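PDB 4L8N: PDZ domain protein from Parabacteroides distasonis, which is of unknown function but binds magnesium and combines N- and C-terminal PDZ domains with a DUF4136 domain, so it may recognise peptide segments of other proteins. Local coordinates for residues E107-S112 against K305-Y309; T122-E126 against F378-N382; V298-S303 against V452-K457; F357-R363 against D406-F411. All blocks are in the same frame, centred on the assembly; numbering follows the deposited sequence.

In the fold
Contacts 1, 2 and 3 all reach one mixed sheet, in which strand 298-309 runs between 123-135 and 438-456. Contact 3 is the pairing of two of these strands, carried by regular backbone hydrogen bonds, with a buried apolar face and a polar one. Contact 1 lays helix 107-113 over the later half of strand 298-309 in a buried setting, through one lysine and a tyrosine ring. Contact 2 lies nearer the surface, where a loop meets strand 123-135 by one direct backbone hydrogen bond and a water; E126 there pairs with K457 of contact 3. Contact 4, partly buried and peripheral, packs a helix on a loop by aromatic and aliphatic groups plus a salt bridge, meeting contact 1 through F411 and L110.

Contact 1 of 4, residues E107-S112 against K305-Y309; sequences EDQLAS and KTYNY
Helix 107-112 crosses strand 305-309 at 128° between N-to-C directions, with axes 8.8 Å apart at closest approach. The register places E107 by Y309 (CA atoms 6.7 Å apart) and A111 by Y307 (6.2 Å), so one helical turn spans two strand residues. E107 (chi1 m, chi2 t) sets CB 3.7 Å from CE2 of Y307 and reaches past it until OE1 lies 3.4 Å from CD1 of Y309. Its carboxylate is held beyond the strand by T310, G311 and Y413, while its own carbonyl sits over one face of the Y307 ring and accepts the helical bond from A111 N (2.9 Å). D108 (chi1 t) makes an off-centre CH-pi contact, CA lying 4.3 Å from the Y307 ring centroid. This is helix-on-sheet packing: at 305-309 one strand edge is hydrogen-bonded to strand 438-456, while N308 bonds to L414 of a loop, and the helix covers the side from which K305 and Y307 project. D108 also offers its carbonyl O to K305 NZ at 2.7 Å and OD1 at 3.2 Å, the latter a salt bridge with a weak hydrogen bond. A111 turns CB toward the strand, 3.7 Å from Y307 CB and 3.9 Å from K305 CD. At S112, OG accepts a 2.8 Å hydrogen bond from K305 NZ, whose side chain is extended except for an m chi3.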
loop_
_atom_site.group_PDB
_atom_site.type_symbol
_atom_site.label_atom_id
_atom_site.label_comp_id
_atom_site.label_asym_id
_atom_site.label_seq_id
_atom_site.Cartn_x
_atom_site.Cartn_y
_atom_site.Cartn_z
ATOM N N GLU A 107 23.977 16.755 33.013
ATOM C CA GLU A 107 23.231 15.638 33.572
ATOM C C GLU A 107 22.338 15.003 32.493
ATOM O O GLU A 107 22.121 13.800 32.538
ATOM C CB GLU A 107 22.413 16.074 34.791
ATOM C CG GLU A 107 23.282 16.391 36.005
ATOM C CD GLU A 107 22.527 16.991 37.174
ATOM O OE1 GLU A 107 21.572 17.774 36.953
ATOM O OE2 GLU A 107 22.889 16.657 38.323
ATOM N N ASP A 108 21.900 15.782 31.494
ATOM C CA ASP A 108 21.114 15.268 30.365
ATOM C C ASP A 108 21.990 14.293 29.539
ATOM O O ASP A 108 21.543 13.196 29.180
ATOM C CB ASP A 108 20.596 16.434 29.500
ATOM C CG ASP A 108 19.864 16.005 28.245
ATOM O OD1 ASP A 108 18.650 15.698 28.341
ATOM O OD2 ASP A 108 20.503 15.992 27.159
ATOM N N GLN A 109 23.256 14.677 29.295
ATOM C CA GLN A 109 24.195 13.849 28.547
ATOM C C GLN A 109 24.486 12.545 29.312
ATOM O O GLN A 109 24.370 11.465 28.730
ATOM C CB GLN A 109 25.489 14.627 28.249
ATOM C CG GLN A 109 25.306 15.785 27.262
ATOM C CD GLN A 109 26.558 16.623 27.170
ATOM O OE1 GLN A 109 26.888 17.412 28.065
ATOM N NE2 GLN A 109 27.309 16.438 26.103
ATOM N N LEU A 110 24.799 12.651 30.622
ATOM C CA LEU A 110 25.103 11.527 31.511
ATOM C C LEU A 110 23.910 10.568 31.676
ATOM O O LEU A 110 24.117 9.356 31.762
ATOM C CB LEU A 110 25.569 12.031 32.879
ATOM C CG LEU A 110 26.931 12.732 32.920
ATOM C CD1 LEU A 110 27.043 13.640 34.109
ATOM C CD2 LEU A 110 28.092 11.734 32.890
ATOM N N ALA A 111 22.672 11.096 31.671
ATOM C CA ALA A 111 21.464 10.273 31.764
ATOM C C ALA A 111 21.370 9.345 30.556
ATOM O O ALA A 111 20.955 8.198 30.696
ATOM C CB ALA A 111 20.231 11.149 31.861
ATOM N N SER A 112 21.810 9.833 29.385
ATOM C CA SER A 112 21.852 9.081 28.136
ATOM C C SER A 112 23.009 8.090 28.129
ATOM O O SER A 112 22.819 6.961 27.671
ATOM C CB SER A 112 21.979 10.025 26.956
ATOM O OG SER A 112 20.695 10.443 26.537
ATOM N N LYS A 305 13.071 10.083 28.327
ATOM C CA LYS A 305 14.148 10.258 29.317
ATOM C C LYS A 305 13.622 10.836 30.627
ATOM O O LYS A 305 12.883 11.821 30.624
ATOM C CB LYS A 305 15.272 11.167 28.783
ATOM C CG LYS A 305 16.476 11.316 29.728
ATOM C CD LYS A 305 17.542 12.318 29.235
ATOM C CE LYS A 305 18.188 11.844 27.953
ATOM N NZ LYS A 305 19.376 12.640 27.595
ATOM N N THR A 306 14.025 10.219 31.733
ATOM C CA THR A 306 13.727 10.687 33.072
ATOM C C THR A 306 15.005 10.585 33.866
ATOM O O THR A 306 15.610 9.528 33.899
ATOM C CB THR A 306 12.567 9.925 33.726
ATOM O OG1 THR A 306 11.412 10.026 32.897
ATOM C CG2 THR A 306 12.232 10.457 35.125
ATOM N N TYR A 307 15.418 11.674 34.506
ATOM C CA TYR A 307 16.607 11.671 35.342
ATOM C C TYR A 307 16.448 12.624 36.511
ATOM O O TYR A 307 15.604 13.517 36.463
ATOM C CB TYR A 307 17.873 12.001 34.522
ATOM C CG TYR A 307 17.934 13.394 33.921
ATOM C CD1 TYR A 307 17.362 13.665 32.681
ATOM C CD2 TYR A 307 18.673 14.405 34.528
ATOM C CE1 TYR A 307 17.433 14.933 32.110
ATOM C CE2 TYR A 307 18.792 15.666 33.943
ATOM C CZ TYR A 307 18.157 15.930 32.739
ATOM O OH TYR A 307 18.252 17.167 32.148
ATOM N N ASN A 308 17.256 12.421 37.571
ATOM C CA ASN A 308 17.339 13.332 38.724
ATOM C C ASN A 308 18.204 14.504 38.297
ATOM O O ASN A 308 19.372 14.309 37.917
ATOM C CB ASN A 308 17.928 12.654 39.975
ATOM C CG ASN A 308 16.964 11.937 40.888
ATOM O OD1 ASN A 308 15.745 12.161 40.914
ATOM N ND2 ASN A 308 17.522 11.091 41.716
ATOM N N TYR A 309 17.609 15.710 38.305
ATOM C CA TYR A 309 18.253 16.947 37.923
ATOM C C TYR A 309 18.656 17.788 39.143
ATOM O O TYR A 309 17.815 18.079 40.002
ATOM C CB TYR A 309 17.304 17.738 37.023
ATOM C CG TYR A 309 17.774 19.142 36.702
ATOM C CD1 TYR A 309 18.777 19.363 35.763
ATOM C CD2 TYR A 309 17.201 20.250 37.321
ATOM C CE1 TYR A 309 19.211 20.649 35.459
ATOM C CE2 TYR A 309 17.611 21.541 37.008
ATOM C CZ TYR A 309 18.623 21.735 36.080
ATOM O OH TYR A 309 19.032 23.003 35.750
#

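Contact 2 of 4, residues T122-E126 against F378-N382; sequences TNEQE and FTDAN
F378-N382, an irregular segment between helices 354-367 and 395-402, runs at 86° to strand 123-126 and comes closest at A381 and Q125 (CA atoms 4.4 Å apart). F378, with chi1 p, directs its ring at the strand: Q125 NE2 lies over one face, Q125 CD is 3.7 Å from CD2, and N123 CG is 4.1 Å from CZ. Q125 NE2 also donates a 2.9 Å hydrogen bond to OD1 of N123, whose ND2 is hydrogen-bonded to L119 O. At T379 the side chain points away, but its carbonyl O receives a 2.7 Å hydrogen bond from a water that accepts one from E126 N at 3.1 Å. The loop crosses a strand of the mixed sheet whose other edge here is hydrogen-bonded to strand 298-309, at N123 and Q125. D380, extended at phi/psi -79/174, brings CB within 3.2 Å of E124 O. A381 turns to helical angles (-61/-34) and donates the backbone hydrogen bond, N to E124 O at 2.8 Å; its CB packs 3.7 Å from E124 CB and 3.8 Å from CD of E126, whose OE2 forms a salt bridge with K457. N382, chi1 p, places ND2 3.2 Å from E124 OE1.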
loop_
_atom_site.group_PDB
_atom_site.type_symbol
_atom_site.label_atom_id
_atom_site.label_comp_id
_atom_site.label_asym_id
_atom_site.label_seq_id
_atom_site.Cartn_x
_atom_site.Cartn_y
_atom_site.Cartn_z
ATOM N N THR A 122 14.675 5.608 30.098
ATOM C CA THR A 122 15.539 6.298 29.126
ATOM C C THR A 122 15.922 5.449 27.941
ATOM O O THR A 122 16.897 4.693 27.999
ATOM C CB THR A 122 16.800 6.787 29.848
ATOM O OG1 THR A 122 16.409 7.442 31.063
ATOM C CG2 THR A 122 17.692 7.691 28.971
ATOM N N ASN A 123 15.201 5.632 26.832
ATOM C CA ASN A 123 15.475 4.891 25.599
ATOM C C ASN A 123 14.956 5.613 24.371
ATOM O O ASN A 123 14.175 6.561 24.477
ATOM C CB ASN A 123 14.887 3.454 25.650
ATOM C CG ASN A 123 13.380 3.365 25.696
ATOM O OD1 ASN A 123 12.678 3.508 24.683
ATOM N ND2 ASN A 123 12.858 3.035 26.862
ATOM N N GLU A 124 15.364 5.112 23.198
ATOM C CA GLU A 124 14.940 5.599 21.896
ATOM C C GLU A 124 14.464 4.442 21.060
ATOM O O GLU A 124 15.141 3.427 20.952
ATOM C CB GLU A 124 16.060 6.342 21.165
ATOM C CG GLU A 124 16.499 7.638 21.808
ATOM C CD GLU A 124 17.893 8.010 21.360
ATOM O OE1 GLU A 124 18.790 7.136 21.425
ATOM O OE2 GLU A 124 18.081 9.163 20.911
ATOM N N GLN A 125 13.304 4.602 20.438
ATOM C CA GLN A 125 12.740 3.580 19.577
ATOM C C GLN A 125 12.145 4.231 18.327
ATOM O O GLN A 125 11.791 5.407 18.345
ATOM C CB GLN A 125 11.694 2.760 20.329
ATOM C CG GLN A 125 12.272 1.797 21.343
ATOM C CD GLN A 125 11.173 1.123 22.105
ATOM O OE1 GLN A 125 10.413 0.324 21.552
ATOM N NE2 GLN A 125 11.050 1.451 23.387
ATOM N N GLU A 126 12.093 3.466 17.238
ATOM C CA GLU A 126 11.574 3.838 15.933
ATOM C C GLU A 126 10.514 2.864 15.539
ATOM O O GLU A 126 10.567 1.696 15.941
ATOM C CB GLU A 126 12.685 3.812 14.875
ATOM C CG GLU A 126 13.661 4.973 14.899
ATOM C CD GLU A 126 14.997 4.703 14.222
ATOM O OE1 GLU A 126 15.290 3.526 13.902
ATOM O OE2 GLU A 126 15.775 5.671 14.057
ATOM N N PHE A 378 14.038 -5.644 23.058
ATOM C CA PHE A 378 13.713 -4.822 21.907
ATOM C C PHE A 378 14.985 -4.255 21.292
ATOM O O PHE A 378 16.037 -4.211 21.944
ATOM C CB PHE A 378 12.727 -3.689 22.291
ATOM C CG PHE A 378 13.243 -2.619 23.229
ATOM C CD1 PHE A 378 13.203 -2.801 24.610
ATOM C CD2 PHE A 378 13.732 -1.421 22.737
ATOM C CE1 PHE A 378 13.667 -1.803 25.482
ATOM C CE2 PHE A 378 14.210 -0.431 23.607
ATOM C CZ PHE A 378 14.164 -0.624 24.973
ATOM N N THR A 379 14.878 -3.825 20.023
ATOM C CA THR A 379 15.969 -3.179 19.309
ATOM C C THR A 379 15.711 -1.681 19.412
ATOM O O THR A 379 14.633 -1.222 19.042
ATOM C CB THR A 379 16.102 -3.718 17.868
ATOM O OG1 THR A 379 16.260 -5.144 17.908
ATOM C CG2 THR A 379 17.275 -3.100 17.113
ATOM N N ASP A 380 16.672 -0.924 19.956
ATOM C CA ASP A 380 16.493 0.522 20.091
ATOM C C ASP A 380 16.761 1.244 18.747
ATOM O O ASP A 380 17.197 0.617 17.774
ATOM C CB ASP A 380 17.346 1.099 21.237
ATOM C CG ASP A 380 18.836 1.301 21.002
ATOM O OD1 ASP A 380 19.322 0.963 19.903
ATOM O OD2 ASP A 380 19.521 1.780 21.933
ATOM N N ALA A 381 16.507 2.569 18.716
ATOM C CA ALA A 381 16.641 3.416 17.527
ATOM C C ALA A 381 18.061 3.433 16.981
ATOM O O ALA A 381 18.228 3.499 15.766
ATOM C CB ALA A 381 16.186 4.829 17.835
ATOM N N ASN A 382 19.077 3.346 17.858
ATOM C CA ASN A 382 20.468 3.345 17.419
ATOM C C ASN A 382 20.952 1.924 16.988
ATOM O O ASN A 382 22.146 1.737 16.750
ATOM C CB ASN A 382 21.412 3.998 18.450
ATOM C CG ASN A 382 21.172 3.653 19.891
ATOM O OD1 ASN A 382 21.807 2.743 20.448
ATOM N ND2 ASN A 382 20.309 4.427 20.543
HETATM O O HOH W 1 12.951 0.587 17.977
#

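Contact 3 of 4, residues V298-S303 against V452-K457; sequences VPFKVS and VTVEIK
Strands 298-303 and 452-456 form an antiparallel pair inside the mixed sheet, their axes 4.7 Å apart and their directions at 161°. K301-E455 and S303-T453 are hydrogen-bonded pairs: K301 N to E455 O 2.9 Å, E455 N to K301 O 3.0 Å, S303 N to T453 O 3.0 Å and T453 N to S303 O 2.9 Å. F300-I456 and V302-V454 are the alternating non-hydrogen-bonded pairs, with CA atoms at 4.5 and 4.7 Å. Their side chains share one buried face. F300 (m) lays CE2 3.5 Å from CG1 of I456 (m, then t), and I456 CD1 reaches V298 CG1 at 3.8 Å. V302 and V454 are both t, with CG1 of V302 4.1 Å from CG2 of V454 and 3.8 Å from CG1 of V452; Y216 and F218 of the second subunit pack on these valines. The other face carries K301, S303, T453 and E455. K301 (all t) extends away, whereas S303 and T453 are both m, with S303 CB 4.4 Å from T453 CB. The C-terminal K457 (chi1 m, chi3 p) forms a salt bridge from NZ to E126 OE2, its CB packs 4.0 Å from CB of P299, and its N donates to P299 O at 3.0 Å.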
loop_
_atom_site.group_PDB
_atom_site.type_symbol
_atom_site.label_atom_id
_atom_site.label_comp_id
_atom_site.label_asym_id
_atom_site.label_seq_id
_atom_site.Cartn_x
_atom_site.Cartn_y
_atom_site.Cartn_z
ATOM N N VAL A 298 5.201 6.226 6.956
ATOM C CA VAL A 298 5.700 7.262 7.859
ATOM C C VAL A 298 6.643 6.723 8.952
ATOM O O VAL A 298 6.207 6.021 9.882
ATOM C CB VAL A 298 4.592 8.154 8.505
ATOM C CG1 VAL A 298 5.190 9.452 9.045
ATOM C CG2 VAL A 298 3.451 8.445 7.537
ATOM N N PRO A 299 7.907 7.212 8.922
ATOM C CA PRO A 299 8.863 6.871 9.981
ATOM C C PRO A 299 8.750 7.801 11.213
ATOM O O PRO A 299 8.811 9.038 11.077
ATOM C CB PRO A 299 10.210 7.053 9.275
ATOM C CG PRO A 299 9.992 8.145 8.317
ATOM C CD PRO A 299 8.535 8.095 7.913
ATOM N N PHE A 300 8.616 7.203 12.421
ATOM C CA PHE A 300 8.568 7.905 13.710
ATOM C C PHE A 300 9.688 7.468 14.634
ATOM O O PHE A 300 10.095 6.306 14.609
ATOM C CB PHE A 300 7.249 7.665 14.445
ATOM C CG PHE A 300 5.997 8.105 13.738
ATOM C CD1 PHE A 300 5.365 7.268 12.826
ATOM C CD2 PHE A 300 5.416 9.338 14.022
ATOM C CE1 PHE A 300 4.190 7.675 12.187
ATOM C CE2 PHE A 300 4.234 9.728 13.406
ATOM C CZ PHE A 300 3.628 8.895 12.488
ATOM N N LYS A 301 10.131 8.393 15.501
ATOM C CA LYS A 301 11.140 8.197 16.524
ATOM C C LYS A 301 10.612 8.726 17.875
ATOM O O LYS A 301 10.242 9.901 17.980
ATOM C CB LYS A 301 12.462 8.878 16.135
ATOM C CG LYS A 301 13.657 8.297 16.887
ATOM C CD LYS A 301 14.874 9.193 16.816
ATOM C CE LYS A 301 15.802 8.973 17.985
ATOM N NZ LYS A 301 17.119 9.632 17.774
ATOM N N VAL A 302 10.546 7.826 18.889
ATOM C CA VAL A 302 10.139 8.120 20.272
ATOM C C VAL A 302 11.386 8.102 21.167
ATOM O O VAL A 302 12.050 7.075 21.274
ATOM C CB VAL A 302 9.049 7.178 20.844
ATOM C CG1 VAL A 302 8.535 7.706 22.179
ATOM C CG2 VAL A 302 7.900 6.997 19.877
ATOM N N SER A 303 11.699 9.236 21.776
ATOM C CA SER A 303 12.833 9.417 22.683
ATOM C C SER A 303 12.305 9.780 24.044
ATOM O O SER A 303 11.750 10.874 24.213
ATOM C CB SER A 303 13.777 10.505 22.177
ATOM O OG SER A 303 14.291 10.192 20.893
ATOM N N VAL A 452 9.336 13.191 26.766
ATOM C CA VAL A 452 9.017 12.312 25.636
ATOM C C VAL A 452 8.967 13.187 24.383
ATOM O O VAL A 452 8.241 14.180 24.370
ATOM C CB VAL A 452 7.719 11.479 25.761
ATOM C CG1 VAL A 452 7.592 10.516 24.590
ATOM C CG2 VAL A 452 7.659 10.715 27.067
ATOM N N THR A 453 9.734 12.826 23.357
ATOM C CA THR A 453 9.732 13.466 22.052
ATOM C C THR A 453 9.234 12.435 21.051
ATOM O O THR A 453 9.794 11.344 20.955
ATOM C CB THR A 453 11.121 14.014 21.724
ATOM O OG1 THR A 453 11.377 15.112 22.596
ATOM C CG2 THR A 453 11.256 14.456 20.268
ATOM N N VAL A 454 8.133 12.748 20.366
ATOM C CA VAL A 454 7.573 11.895 19.298
ATOM C C VAL A 454 7.747 12.721 18.048
ATOM O O VAL A 454 7.129 13.788 17.917
ATOM C CB VAL A 454 6.135 11.403 19.534
ATOM C CG1 VAL A 454 5.690 10.458 18.410
ATOM C CG2 VAL A 454 6.021 10.710 20.893
ATOM N N GLU A 455 8.702 12.317 17.207
ATOM C CA GLU A 455 9.073 13.071 16.016
ATOM C C GLU A 455 8.944 12.251 14.723
ATOM O O GLU A 455 9.210 11.052 14.734
ATOM C CB GLU A 455 10.532 13.495 16.187
ATOM C CG GLU A 455 10.971 14.683 15.351
ATOM C CD GLU A 455 12.460 14.983 15.375
ATOM O OE1 GLU A 455 13.138 14.605 16.360
ATOM O OE2 GLU A 455 12.946 15.614 14.406
ATOM N N ILE A 456 8.572 12.897 13.599
ATOM C CA ILE A 456 8.606 12.230 12.301
ATOM C C ILE A 456 10.048 12.417 11.844
ATOM O O ILE A 456 10.509 13.562 11.773
ATOM C CB ILE A 456 7.533 12.730 11.295
ATOM C CG1 ILE A 456 6.176 12.130 11.670
ATOM C CG2 ILE A 456 7.911 12.371 9.847
ATOM C CD1 ILE A 456 5.038 12.701 11.052
ATOM N N LYS A 457 10.771 11.293 11.606
ATOM C CA LYS A 457 12.205 11.242 11.226
ATOM C C LYS A 457 12.579 12.272 10.132
ATOM O O LYS A 457 12.016 12.200 9.017
ATOM C CB LYS A 457 12.622 9.819 10.791
ATOM C CG LYS A 457 12.662 8.810 11.947
ATOM C CD LYS A 457 13.590 7.627 11.684
ATOM C CE LYS A 457 15.050 7.997 11.832
ATOM N NZ LYS A 457 15.946 6.853 11.522
ATOM O OXT LYS A 457 13.382 13.187 10.436
#

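Contact 4 of 4, residues F357-R363 against D406-F411; sequences FSSAYKR and DYLPAF
Here a helix packs against an irregular loop, far from the centre of the chain: residues 357-363 of helix 354-367 meet 406-411, which lead from helix 395-402 toward strand 429-435. The helix is regular, with backbone bonds such as Y361 N to F357 O (3.0 Å), and the segments come closest at A360 and Y407, whose CA atoms are 4.2 Å apart. There the small A360 lets the loop backbone approach: its CB is 3.4 Å from Y407 O and 3.7 Å from L408 CG, while Y407 CA makes a 3.4 Å CA-H...O contact with A360 O. L408 adopts left-handed backbone angles (40/73), and its CB lies 3.7 Å from CD1 of F357. A water bridges the segments, donating to F357 O and L408 O, each at 2.8 Å, though more acceptors surround it than it has protons. One turn after A360, R363 holds D406 by a salt bridge, NH1 to OD1 3.0 Å, and its CB packs 3.9 Å from CD1 of Y407 (chi1 m). At the other end F357 (m) has CE1 4.1 Å from CB of A410 and receives the edge of F411 (m) on its ring face, centroids 5.1 Å apart and planes at 60°. H352, Y114 and Y314 extend this T-shaped (edge-to-face) pair into an aromatic cluster, in what is probably the C-terminal PDZ domain, with helix 354-367 as one of its helices.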
loop_
_atom_site.group_PDB
_atom_site.type_symbol
_atom_site.label_atom_id
_atom_site.label_comp_id
_atom_site.label_asym_id
_atom_site.label_seq_id
_atom_site.Cartn_x
_atom_site.Cartn_y
_atom_site.Cartn_z
ATOM N N PHE A 357 35.493 5.011 34.836
ATOM C CA PHE A 357 34.035 5.051 34.941
ATOM C C PHE A 357 33.400 4.208 33.854
ATOM O O PHE A 357 32.499 3.420 34.148
ATOM C CB PHE A 357 33.505 6.505 34.880
ATOM C CG PHE A 357 33.513 7.294 36.175
ATOM C CD1 PHE A 357 32.817 6.839 37.295
ATOM C CD2 PHE A 357 34.142 8.532 36.252
ATOM C CE1 PHE A 357 32.797 7.585 38.486
ATOM C CE2 PHE A 357 34.117 9.279 37.442
ATOM C CZ PHE A 357 33.444 8.800 38.550
ATOM N N SER A 358 33.873 4.371 32.602
ATOM C CA SER A 358 33.393 3.648 31.435
ATOM C C SER A 358 33.551 2.130 31.612
ATOM O O SER A 358 32.573 1.405 31.421
ATOM C CB SER A 358 34.115 4.117 30.179
ATOM O OG SER A 358 33.434 3.669 29.018
ATOM N N SER A 359 34.749 1.659 32.017
ATOM C CA SER A 359 35.050 0.237 32.243
ATOM C C SER A 359 34.210 -0.357 33.385
ATOM O O SER A 359 33.629 -1.434 33.216
ATOM C CB SER A 359 36.535 0.046 32.549
ATOM O OG SER A 359 37.319 0.548 31.480
ATOM N N ALA A 360 34.149 0.354 34.535
ATOM C CA ALA A 360 33.392 -0.026 35.730
ATOM C C ALA A 360 31.891 -0.218 35.416
ATOM O O ALA A 360 31.278 -1.154 35.935
ATOM C CB ALA A 360 33.583 1.023 36.811
ATOM N N TYR A 361 31.336 0.628 34.523
ATOM C CA TYR A 361 29.944 0.589 34.072
ATOM C C TYR A 361 29.696 -0.634 33.178
ATOM O O TYR A 361 28.688 -1.326 33.354
ATOM C CB TYR A 361 29.590 1.898 33.328
ATOM C CG TYR A 361 28.186 1.954 32.768
ATOM C CD1 TYR A 361 27.076 1.954 33.610
ATOM C CD2 TYR A 361 27.965 2.054 31.399
ATOM C CE1 TYR A 361 25.781 2.048 33.100
ATOM C CE2 TYR A 361 26.677 2.143 30.878
ATOM C CZ TYR A 361 25.587 2.139 31.733
ATOM O OH TYR A 361 24.313 2.202 31.228
ATOM N N LYS A 362 30.616 -0.892 32.219
ATOM C CA LYS A 362 30.571 -2.038 31.297
ATOM C C LYS A 362 30.606 -3.352 32.089
ATOM O O LYS A 362 29.961 -4.318 31.691
ATOM C CB LYS A 362 31.739 -1.990 30.284
ATOM C CG LYS A 362 31.636 -0.884 29.241
ATOM C CD LYS A 362 32.732 -1.007 28.194
ATOM C CE LYS A 362 33.124 0.331 27.608
ATOM N NZ LYS A 362 34.177 1.003 28.419
ATOM N N ARG A 363 31.329 -3.367 33.218
ATOM C CA ARG A 363 31.422 -4.515 34.116
ATOM C C ARG A 363 30.078 -4.783 34.791
ATOM O O ARG A 363 29.696 -5.949 34.907
ATOM C CB ARG A 363 32.512 -4.304 35.162
ATOM C CG ARG A 363 33.899 -4.668 34.657
ATOM C CD ARG A 363 34.932 -4.391 35.718
ATOM N NE ARG A 363 35.693 -3.180 35.408
ATOM C CZ ARG A 363 36.038 -2.258 36.305
ATOM N NH1 ARG A 363 35.675 -2.388 37.579
ATOM N NH2 ARG A 363 36.730 -1.186 35.932
ATOM N N ASP A 406 32.974 -1.398 43.069
ATOM C CA ASP A 406 33.704 -1.948 41.923
ATOM C C ASP A 406 33.158 -1.379 40.593
ATOM O O ASP A 406 33.918 -1.248 39.625
ATOM C CB ASP A 406 33.633 -3.499 41.925
ATOM C CG ASP A 406 34.248 -4.213 40.715
ATOM O OD1 ASP A 406 35.317 -3.764 40.230
ATOM O OD2 ASP A 406 33.682 -5.243 40.281
ATOM N N TYR A 407 31.858 -1.022 40.546
ATOM C CA TYR A 407 31.268 -0.495 39.312
ATOM C C TYR A 407 31.238 1.051 39.284
ATOM O O TYR A 407 30.660 1.615 38.354
ATOM C CB TYR A 407 29.864 -1.081 39.066
ATOM C CG TYR A 407 29.767 -2.589 39.193
ATOM C CD1 TYR A 407 30.627 -3.428 38.489
ATOM C CD2 TYR A 407 28.781 -3.177 39.975
ATOM C CE1 TYR A 407 30.534 -4.816 38.600
ATOM C CE2 TYR A 407 28.674 -4.561 40.093
ATOM C CZ TYR A 407 29.547 -5.382 39.398
ATOM O OH TYR A 407 29.423 -6.753 39.523
ATOM N N LEU A 408 31.940 1.730 40.234
ATOM C CA LEU A 408 32.020 3.203 40.344
ATOM C C LEU A 408 30.626 3.828 40.052
ATOM O O LEU A 408 30.375 4.370 38.965
ATOM C CB LEU A 408 33.134 3.795 39.445
ATOM C CG LEU A 408 34.561 3.199 39.606
ATOM C CD1 LEU A 408 35.511 3.824 38.634
ATOM C CD2 LEU A 408 35.093 3.325 41.034
ATOM N N PRO A 409 29.690 3.677 41.024
ATOM C CA PRO A 409 28.304 4.107 40.796
ATOM C C PRO A 409 27.993 5.560 41.194
ATOM O O PRO A 409 26.839 5.862 41.506
ATOM C CB PRO A 409 27.513 3.137 41.690
ATOM C CG PRO A 409 28.548 2.241 42.390
ATOM C CD PRO A 409 29.802 3.006 42.333
ATOM N N ALA A 410 28.991 6.458 41.172
ATOM C CA ALA A 410 28.814 7.858 41.548
ATOM C C ALA A 410 27.687 8.547 40.772
ATOM O O ALA A 410 26.879 9.260 41.381
ATOM C CB ALA A 410 30.112 8.610 41.344
ATOM N N PHE A 411 27.589 8.287 39.447
ATOM C CA PHE A 411 26.577 8.911 38.614
ATOM C C PHE A 411 25.222 8.207 38.695
ATOM O O PHE A 411 24.246 8.736 38.163
ATOM C CB PHE A 411 27.059 9.014 37.167
ATOM C CG PHE A 411 28.218 9.970 36.959
ATOM C CD1 PHE A 411 28.027 11.351 37.017
ATOM C CD2 PHE A 411 29.492 9.492 36.666
ATOM C CE1 PHE A 411 29.095 12.229 36.819
ATOM C CE2 PHE A 411 30.557 10.379 36.443
ATOM C CZ PHE A 411 30.348 11.739 36.522
HETATM O O HOH W 2 30.704 4.144 36.212
#